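Local coordinates for protein dTDP-4-dehydrorhamnose reductase (Bacillus anthracis, PDB 3SC6) that catalyses the NADPH-dependent reduction of dTDP-4-dehydrorhamnose to dTDP-L-rhamnose, the last step in making this activated sugar, at residues 101-106 with 132-137; 106-111 with 126-131. All blocks are in the same frame, centred on the assembly; numbering follows the deposited sequence.

How the contacts relate
Both contacts lie on helix 129-144 and share T106; their centres are about 10 Å apart. Contact 1 is wholly buried: the strand meets the body of the helix through few residues, with 253 Å² covered, and its chief polar group, the K134 amine, turns to the cofactor ribose. Contact 2 joins the loop after the strand to the start of the helix, covers 469 Å² and runs from buried T106 and Y130 out to exposed Q111, mixing aromatic packing with backbone and capping bonds. Both reach NADP, contact 1 through K134 and contact 2 through Y130. P126 packs on A132 and Y135, tying the two together.

Contact 1: residues 101-106 with 132-137; sequences LVYIST and ASKYAG. With NAP (NADP nicotinamide-adenine-dinucleotide phosphate), chain G.
NZ of K134, whose side chain runs past the tip of Y103, donates to two hydroxyls of the nicotinamide ribose: to NADP O3D at 2.7 Å and to NADP O2D at 2.8 Å. The amine is modelled too near I104 O, so its exact position, and with it the detail of the two bonds, is less sure. CG of K134 lies anti to the carbonyl carbon (chi1 -60°) and the chain bends at chi3, which brings CE within 3.2 Å of Y103 OH. The tyrosine is extended, CG anti to the backbone N, and its hydroxyl ends between the lysine stem and the helix backbone, 3.7 Å from G137 CA; N83 O on helix 76-97 is a weak hydrogen-bonding partner of the same hydroxyl. I104 points away from the helix and sets CG2 against the ribose, 3.1 Å from NADP O4D. S105 OG bonds to E138, one turn beyond K134. The strand and helix axes approach to 8.3 Å, 145° apart in direction, as expected for the first two elements of the beta-alpha-beta crossover completed by strand 148-157. The lysine and its ribose fork are consistent with the YxxxK site of Rossmann-fold short-chain dehydrogenases/reductases.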
loop_
_atom_site.group_PDB
_atom_site.type_symbol
_atom_site.label_atom_id
_atom_site.label_comp_id
_atom_site.label_asym_id
_atom_site.label_seq_id
_atom_site.Cartn_x
_atom_site.Cartn_y
_atom_site.Cartn_z
ATOM N N LEU A 101 -8.492 -13.392 -3.212
ATOM C CA LEU A 101 -8.327 -11.966 -3.510
ATOM C C LEU A 101 -7.509 -11.194 -2.476
ATOM O O LEU A 101 -7.792 -11.242 -1.280
ATOM C CB LEU A 101 -9.709 -11.314 -3.642
ATOM C CG LEU A 101 -9.756 -9.815 -3.934
ATOM C CD1 LEU A 101 -8.984 -9.494 -5.203
ATOM C CD2 LEU A 101 -11.207 -9.339 -4.036
ATOM N N VAL A 102 -6.489 -10.480 -2.945
ATOM C CA VAL A 102 -5.648 -9.688 -2.055
ATOM C C VAL A 102 -5.978 -8.233 -2.325
ATOM O O VAL A 102 -5.699 -7.721 -3.408
ATOM C CB VAL A 102 -4.146 -9.935 -2.269
ATOM C CG1 VAL A 102 -3.341 -9.039 -1.362
ATOM C CG2 VAL A 102 -3.810 -11.382 -2.010
ATOM N N TYR A 103 -6.603 -7.580 -1.348
ATOM C CA TYR A 103 -6.977 -6.186 -1.479
ATOM C C TYR A 103 -6.064 -5.326 -0.618
ATOM O O TYR A 103 -6.106 -5.397 0.612
ATOM C CB TYR A 103 -8.441 -5.978 -1.092
ATOM C CG TYR A 103 -8.888 -4.543 -1.207
ATOM C CD1 TYR A 103 -9.320 -4.024 -2.423
ATOM C CD2 TYR A 103 -8.898 -3.708 -0.100
ATOM C CE1 TYR A 103 -9.728 -2.707 -2.539
ATOM C CE2 TYR A 103 -9.315 -2.390 -0.204
ATOM C CZ TYR A 103 -9.727 -1.898 -1.426
ATOM O OH TYR A 103 -10.143 -0.593 -1.532
ATOM N N ILE A 104 -5.236 -4.517 -1.279
ATOM C CA ILE A 104 -4.300 -3.640 -0.593
ATOM C C ILE A 104 -5.039 -2.409 -0.106
ATOM O O ILE A 104 -5.676 -1.710 -0.891
ATOM C CB ILE A 104 -3.143 -3.221 -1.511
ATOM C CG1 ILE A 104 -2.395 -4.455 -2.025
ATOM C CG2 ILE A 104 -2.179 -2.321 -0.766
ATOM C CD1 ILE A 104 -1.783 -5.309 -0.927
ATOM N N SER A 105 -4.957 -2.153 1.195
ATOM C CA SER A 105 -5.627 -1.008 1.788
ATOM C C SER A 105 -4.639 -0.079 2.490
ATOM O O SER A 105 -3.425 -0.284 2.421
ATOM C CB SER A 105 -6.730 -1.464 2.738
ATOM O OG SER A 105 -7.416 -0.352 3.286
ATOM N N THR A 106 -5.174 0.919 3.190
ATOM C CA THR A 106 -4.364 1.913 3.887
ATOM C C THR A 106 -4.693 2.169 5.359
ATOM O O THR A 106 -5.694 1.696 5.887
ATOM C CB THR A 106 -4.559 3.260 3.177
ATOM O OG1 THR A 106 -3.765 4.265 3.810
ATOM C CG2 THR A 106 -6.033 3.667 3.213
ATOM N N ALA A 132 -11.778 6.843 3.319
ATOM C CA ALA A 132 -13.181 6.434 3.287
ATOM C C ALA A 132 -13.509 5.643 2.038
ATOM O O ALA A 132 -14.305 4.711 2.086
ATOM C CB ALA A 132 -14.085 7.648 3.379
ATOM N N SER A 133 -12.900 6.020 0.921
ATOM C CA SER A 133 -13.139 5.337 -0.343
ATOM C C SER A 133 -12.634 3.900 -0.291
ATOM O O SER A 133 -13.317 2.991 -0.763
ATOM C CB SER A 133 -12.474 6.079 -1.500
ATOM O OG SER A 133 -11.072 6.136 -1.319
ATOM N N LYS A 134 -11.444 3.676 0.269
ATOM C CA LYS A 134 -10.953 2.306 0.331
ATOM C C LYS A 134 -11.632 1.488 1.423
ATOM O O LYS A 134 -11.707 0.269 1.318
ATOM C CB LYS A 134 -9.431 2.183 0.345
ATOM C CG LYS A 134 -8.814 2.794 -0.906
ATOM C CD LYS A 134 -7.383 2.375 -1.132
ATOM C CE LYS A 134 -7.341 0.869 -1.431
ATOM N NZ LYS A 134 -5.995 0.330 -1.727
ATOM N N TYR A 135 -12.126 2.138 2.468
ATOM C CA TYR A 135 -12.818 1.394 3.511
ATOM C C TYR A 135 -14.077 0.831 2.865
ATOM O O TYR A 135 -14.439 -0.323 3.101
ATOM C CB TYR A 135 -13.130 2.255 4.736
ATOM C CG TYR A 135 -14.004 1.547 5.747
ATOM C CD1 TYR A 135 -13.499 0.524 6.538
ATOM C CD2 TYR A 135 -15.318 1.954 5.962
ATOM C CE1 TYR A 135 -14.301 -0.123 7.467
ATOM C CE2 TYR A 135 -16.122 1.325 6.898
ATOM C CZ TYR A 135 -15.607 0.287 7.650
ATOM O OH TYR A 135 -16.394 -0.350 8.591
ATOM N N ALA A 136 -14.720 1.646 2.025
ATOM C CA ALA A 136 -15.923 1.236 1.318
ATOM C C ALA A 136 -15.518 0.082 0.413
ATOM O O ALA A 136 -16.282 -0.855 0.193
ATOM C CB ALA A 136 -16.490 2.389 0.498
ATOM N N GLY A 137 -14.302 0.165 -0.115
ATOM C CA GLY A 137 -13.766 -0.873 -0.987
ATOM C C GLY A 137 -13.616 -2.168 -0.207
ATOM O O GLY A 137 -14.012 -3.228 -0.687
HETATM P PA NAP G . 0.033 3.825 -7.535
HETATM O O1A NAP G . -0.855 5.023 -7.764
HETATM O O2A NAP G . 1.428 3.814 -8.124
HETATM O O5B NAP G . -0.729 2.500 -8.039
HETATM C C5B NAP G . -2.103 2.511 -8.413
HETATM C C4B NAP G . -2.218 2.112 -9.880
HETATM O O4B NAP G . -3.595 1.885 -10.218
HETATM C C3B NAP G . -1.691 3.200 -10.815
HETATM O O3B NAP G . -0.666 2.702 -11.679
HETATM C C2B NAP G . -2.896 3.620 -11.624
HETATM O O2B NAP G . -2.555 3.945 -12.971
HETATM C C1B NAP G . -3.804 2.400 -11.532
HETATM N N9A NAP G . -5.218 2.720 -11.871
HETATM C C8A NAP G . -5.842 3.909 -11.768
HETATM N N7A NAP G . -7.112 3.773 -12.210
HETATM C C5A NAP G . -7.272 2.494 -12.600
HETATM C C6A NAP G . -8.399 1.721 -13.172
HETATM N N6A NAP G . -9.598 2.311 -13.402
HETATM N N1A NAP G . -8.202 0.411 -13.449
HETATM C C2A NAP G . -7.008 -0.169 -13.216
HETATM N N3A NAP G . -5.970 0.520 -12.699
HETATM C C4A NAP G . -6.077 1.838 -12.389
HETATM O O3 NAP G . 0.134 3.560 -5.944
HETATM P PN NAP G . 0.680 2.172 -5.311
HETATM O O1N NAP G . 1.379 2.504 -4.013
HETATM O O2N NAP G . 1.377 1.352 -6.367
HETATM O O5D NAP G . -0.680 1.401 -4.947
HETATM C C5D NAP G . -0.652 0.208 -4.164
HETATM C C4D NAP G . -1.835 0.172 -3.198
HETATM O O4D NAP G . -1.399 0.499 -1.869
HETATM C C3D NAP G . -2.937 1.161 -3.564
HETATM O O3D NAP G . -4.190 0.483 -3.679
HETATM C C2D NAP G . -2.978 2.159 -2.427
HETATM O O2D NAP G . -4.327 2.525 -2.136
HETATM C C1D NAP G . -2.308 1.431 -1.267
HETATM N N1N NAP G . -1.597 2.324 -0.340
HETATM C C2N NAP G . -0.589 3.094 -0.784
HETATM C C3N NAP G . 0.098 3.943 0.084
HETATM C C7N NAP G . 1.220 4.795 -0.446
HETATM O O7N NAP G . 1.460 4.779 -1.645
HETATM N N7N NAP G . 1.938 5.548 0.385
HETATM C C4N NAP G . -0.271 3.981 1.425
HETATM C C5N NAP G . -1.310 3.174 1.861
HETATM C C6N NAP G . -1.959 2.346 0.952
HETATM P P2B NAP G . -2.526 5.479 -13.465
HETATM O O1X NAP G . -1.873 5.386 -14.823
HETATM O O2X NAP G . -3.976 5.899 -13.502
HETATM O O3X NAP G . -1.705 6.196 -12.421
#

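Contact 2: residues 106-111 with 126-131; sequences TDYVFQ and PINIYG. With NAP (NADP nicotinamide-adenine-dinucleotide phosphate), chain G.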
loop_
_atom_site.group_PDB
_atom_site.type_symbol
_atom_site.label_atom_id
_atom_site.label_comp_id
_atom_site.label_asym_id
_atom_site.label_seq_id
_atom_site.Cartn_x
_atom_site.Cartn_y
_atom_site.Cartn_z
ATOM N N THR A 106 -5.174 0.919 3.190
ATOM C CA THR A 106 -4.364 1.913 3.887
ATOM C C THR A 106 -4.693 2.169 5.359
ATOM O O THR A 106 -5.694 1.696 5.887
ATOM C CB THR A 106 -4.559 3.260 3.177
ATOM O OG1 THR A 106 -3.765 4.265 3.810
ATOM C CG2 THR A 106 -6.033 3.667 3.213
ATOM N N ASP A 107 -3.831 2.947 6.006
ATOM C CA ASP A 107 -4.006 3.301 7.411
ATOM C C ASP A 107 -4.920 4.520 7.558
ATOM O O ASP A 107 -5.250 4.914 8.675
ATOM C CB ASP A 107 -2.657 3.579 8.086
ATOM C CG ASP A 107 -1.876 4.690 7.412
ATOM O OD1 ASP A 107 -1.264 5.492 8.139
ATOM O OD2 ASP A 107 -1.861 4.763 6.167
ATOM N N TYR A 108 -5.317 5.122 6.436
ATOM C CA TYR A 108 -6.201 6.288 6.475
ATOM C C TYR A 108 -7.648 5.890 6.758
ATOM O O TYR A 108 -8.552 6.721 6.692
ATOM C CB TYR A 108 -6.108 7.139 5.199
ATOM C CG TYR A 108 -4.757 7.786 4.981
ATOM C CD1 TYR A 108 -4.294 8.759 5.849
ATOM C CD2 TYR A 108 -3.970 7.459 3.890
ATOM C CE1 TYR A 108 -3.066 9.365 5.659
ATOM C CE2 TYR A 108 -2.737 8.064 3.687
ATOM C CZ TYR A 108 -2.292 9.017 4.575
ATOM O OH TYR A 108 -1.073 9.626 4.383
ATOM N N VAL A 109 -7.861 4.613 7.069
ATOM C CA VAL A 109 -9.187 4.108 7.384
ATOM C C VAL A 109 -9.446 4.397 8.869
ATOM O O VAL A 109 -10.564 4.245 9.350
ATOM C CB VAL A 109 -9.325 2.595 7.089
ATOM C CG1 VAL A 109 -9.137 2.325 5.603
ATOM C CG2 VAL A 109 -8.335 1.789 7.918
ATOM N N PHE A 110 -8.393 4.791 9.588
ATOM C CA PHE A 110 -8.489 5.121 11.007
ATOM C C PHE A 110 -8.203 6.609 11.187
ATOM O O PHE A 110 -7.746 7.278 10.256
ATOM C CB PHE A 110 -7.474 4.342 11.847
ATOM C CG PHE A 110 -7.634 2.858 11.793
ATOM C CD1 PHE A 110 -8.547 2.223 12.611
ATOM C CD2 PHE A 110 -6.827 2.090 10.978
ATOM C CE1 PHE A 110 -8.688 0.851 12.584
ATOM C CE2 PHE A 110 -6.959 0.716 10.950
ATOM C CZ PHE A 110 -7.894 0.096 11.757
ATOM N N GLN A 111 -8.464 7.120 12.390
ATOM C CA GLN A 111 -8.225 8.533 12.706
ATOM C C GLN A 111 -6.737 8.812 12.891
ATOM O O GLN A 111 -6.298 9.963 12.813
ATOM C CB GLN A 111 -8.993 8.948 13.963
ATOM C CG GLN A 111 -10.510 8.903 13.822
ATOM C CD GLN A 111 -11.039 9.891 12.786
ATOM O OE1 GLN A 111 -10.292 10.697 12.236
ATOM N NE2 GLN A 111 -12.341 9.844 12.535
ATOM N N PRO A 126 -12.468 6.324 8.927
ATOM C CA PRO A 126 -11.750 7.032 7.871
ATOM C C PRO A 126 -11.551 8.502 8.187
ATOM O O PRO A 126 -12.510 9.198 8.522
ATOM C CB PRO A 126 -12.657 6.854 6.658
ATOM C CG PRO A 126 -13.331 5.559 6.894
ATOM C CD PRO A 126 -13.518 5.446 8.379
ATOM N N ILE A 127 -10.312 8.966 8.057
ATOM C CA ILE A 127 -9.964 10.357 8.341
ATOM C C ILE A 127 -10.122 11.311 7.141
ATOM O O ILE A 127 -10.277 12.519 7.329
ATOM C CB ILE A 127 -8.510 10.433 8.874
ATOM C CG1 ILE A 127 -8.177 11.836 9.389
ATOM C CG2 ILE A 127 -7.525 9.972 7.805
ATOM C CD1 ILE A 127 -6.781 11.945 9.970
ATOM N N ASN A 128 -10.087 10.777 5.921
ATOM C CA ASN A 128 -10.222 11.599 4.711
ATOM C C ASN A 128 -10.918 10.840 3.583
ATOM O O ASN A 128 -11.174 9.650 3.712
ATOM C CB ASN A 128 -8.843 12.099 4.267
ATOM C CG ASN A 128 -7.884 10.968 3.931
ATOM O OD1 ASN A 128 -8.294 9.831 3.706
ATOM N ND2 ASN A 128 -6.601 11.290 3.859
ATOM N N ILE A 129 -11.213 11.519 2.476
ATOM C CA ILE A 129 -11.894 10.869 1.339
ATOM C C ILE A 129 -11.182 9.612 0.854
ATOM O O ILE A 129 -11.827 8.602 0.588
ATOM C CB ILE A 129 -12.135 11.838 0.169
ATOM C CG1 ILE A 129 -13.094 12.946 0.599
ATOM C CG2 ILE A 129 -12.773 11.111 -0.995
ATOM C CD1 ILE A 129 -14.463 12.436 1.015
ATOM N N TYR A 130 -9.863 9.671 0.719
ATOM C CA TYR A 130 -9.105 8.504 0.275
ATOM C C TYR A 130 -9.344 7.333 1.208
ATOM O O TYR A 130 -9.673 6.229 0.763
ATOM C CB TYR A 130 -7.616 8.828 0.205
ATOM C CG TYR A 130 -6.713 7.630 -0.034
ATOM C CD1 TYR A 130 -6.488 7.129 -1.310
ATOM C CD2 TYR A 130 -6.038 7.040 1.027
ATOM C CE1 TYR A 130 -5.643 6.044 -1.512
ATOM C CE2 TYR A 130 -5.196 5.970 0.837
ATOM C CZ TYR A 130 -4.996 5.474 -0.426
ATOM O OH TYR A 130 -4.147 4.404 -0.589
ATOM N N GLY A 131 -9.186 7.581 2.504
ATOM C CA GLY A 131 -9.384 6.547 3.510
ATOM C C GLY A 131 -10.787 5.972 3.494
ATOM O O GLY A 131 -10.967 4.759 3.630
HETATM P PA NAP G . 0.033 3.825 -7.535
HETATM O O1A NAP G . -0.855 5.023 -7.764
HETATM O O2A NAP G . 1.428 3.814 -8.124
HETATM O O5B NAP G . -0.729 2.500 -8.039
HETATM C C5B NAP G . -2.103 2.511 -8.413
HETATM C C4B NAP G . -2.218 2.112 -9.880
HETATM O O4B NAP G . -3.595 1.885 -10.218
HETATM C C3B NAP G . -1.691 3.200 -10.815
HETATM O O3B NAP G . -0.666 2.702 -11.679
HETATM C C2B NAP G . -2.896 3.620 -11.624
HETATM O O2B NAP G . -2.555 3.945 -12.971
HETATM C C1B NAP G . -3.804 2.400 -11.532
HETATM N N9A NAP G . -5.218 2.720 -11.871
HETATM C C8A NAP G . -5.842 3.909 -11.768
HETATM N N7A NAP G . -7.112 3.773 -12.210
HETATM C C5A NAP G . -7.272 2.494 -12.600
HETATM C C6A NAP G . -8.399 1.721 -13.172
HETATM N N6A NAP G . -9.598 2.311 -13.402
HETATM N N1A NAP G . -8.202 0.411 -13.449
HETATM C C2A NAP G . -7.008 -0.169 -13.216
HETATM N N3A NAP G . -5.970 0.520 -12.699
HETATM C C4A NAP G . -6.077 1.838 -12.389
HETATM O O3 NAP G . 0.134 3.560 -5.944
HETATM P PN NAP G . 0.680 2.172 -5.311
HETATM O O1N NAP G . 1.379 2.504 -4.013
HETATM O O2N NAP G . 1.377 1.352 -6.367
HETATM O O5D NAP G . -0.680 1.401 -4.947
HETATM C C5D NAP G . -0.652 0.208 -4.164
HETATM C C4D NAP G . -1.835 0.172 -3.198
HETATM O O4D NAP G . -1.399 0.499 -1.869
HETATM C C3D NAP G . -2.937 1.161 -3.564
HETATM O O3D NAP G . -4.190 0.483 -3.679
HETATM C C2D NAP G . -2.978 2.159 -2.427
HETATM O O2D NAP G . -4.327 2.525 -2.136
HETATM C C1D NAP G . -2.308 1.431 -1.267
HETATM N N1N NAP G . -1.597 2.324 -0.340
HETATM C C2N NAP G . -0.589 3.094 -0.784
HETATM C C3N NAP G . 0.098 3.943 0.084
HETATM C C7N NAP G . 1.220 4.795 -0.446
HETATM O O7N NAP G . 1.460 4.779 -1.645
HETATM N N7N NAP G . 1.938 5.548 0.385
HETATM C C4N NAP G . -0.271 3.981 1.425
HETATM C C5N NAP G . -1.310 3.174 1.861
HETATM C C6N NAP G . -1.959 2.346 0.952
HETATM P P2B NAP G . -2.526 5.479 -13.465
HETATM O O1X NAP G . -1.873 5.386 -14.823
HETATM O O2X NAP G . -3.976 5.899 -13.502
HETATM O O3X NAP G . -1.705 6.196 -12.421
#
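The rings of Y108 and Y130 meet rim to rim, neither lying over the other: their centroids are 5.8 Å apart and their planes stand at 80°. Y108 CG, anti to the carbonyl carbon (chi1 -65°), carries the ring toward 126-131, where two further side chains border it. N128 ND2 sits over one face, its amide turned 43° from the ring plane, while I127 CG2 comes to the edge, 4.0 Å from Y108 CD1. T106 reaches Y130 tip to tip, with CG2 3.4 Å from Y130 CE2; its OG1 accepts from Y108 N at 3.2 Å, forming an ST turn. The hydroxyl of Y130, on the ring carbon next to CE2, is hydrogen-bonded to NADP O2D, a pair modelled as very short in which either hydroxyl may donate.

One backbone hydrogen bond links the loop to the residues leading into the helix: Y108 O accepts from I127 N at 3.2 Å. The CA-H groups of P126 and G131 also point at this oxygen, G131 CA lying 3.3 Å from Y108 O. N128 OD1 receives G131 N at 2.7 Å, nearly along the C=O axis, the bond of an N-cap. Toward the solvent-exposed end, Q111 bends at chi2 to bring OE1 3.7 Å from I127 CG1. With Y130 four residues before K134, and T106 beside the nicotinamide ring, the arrangement is consistent with the Thr-Tyr-Lys catalytic set of short-chain dehydrogenases/reductases, to which RmlD-type enzymes belong.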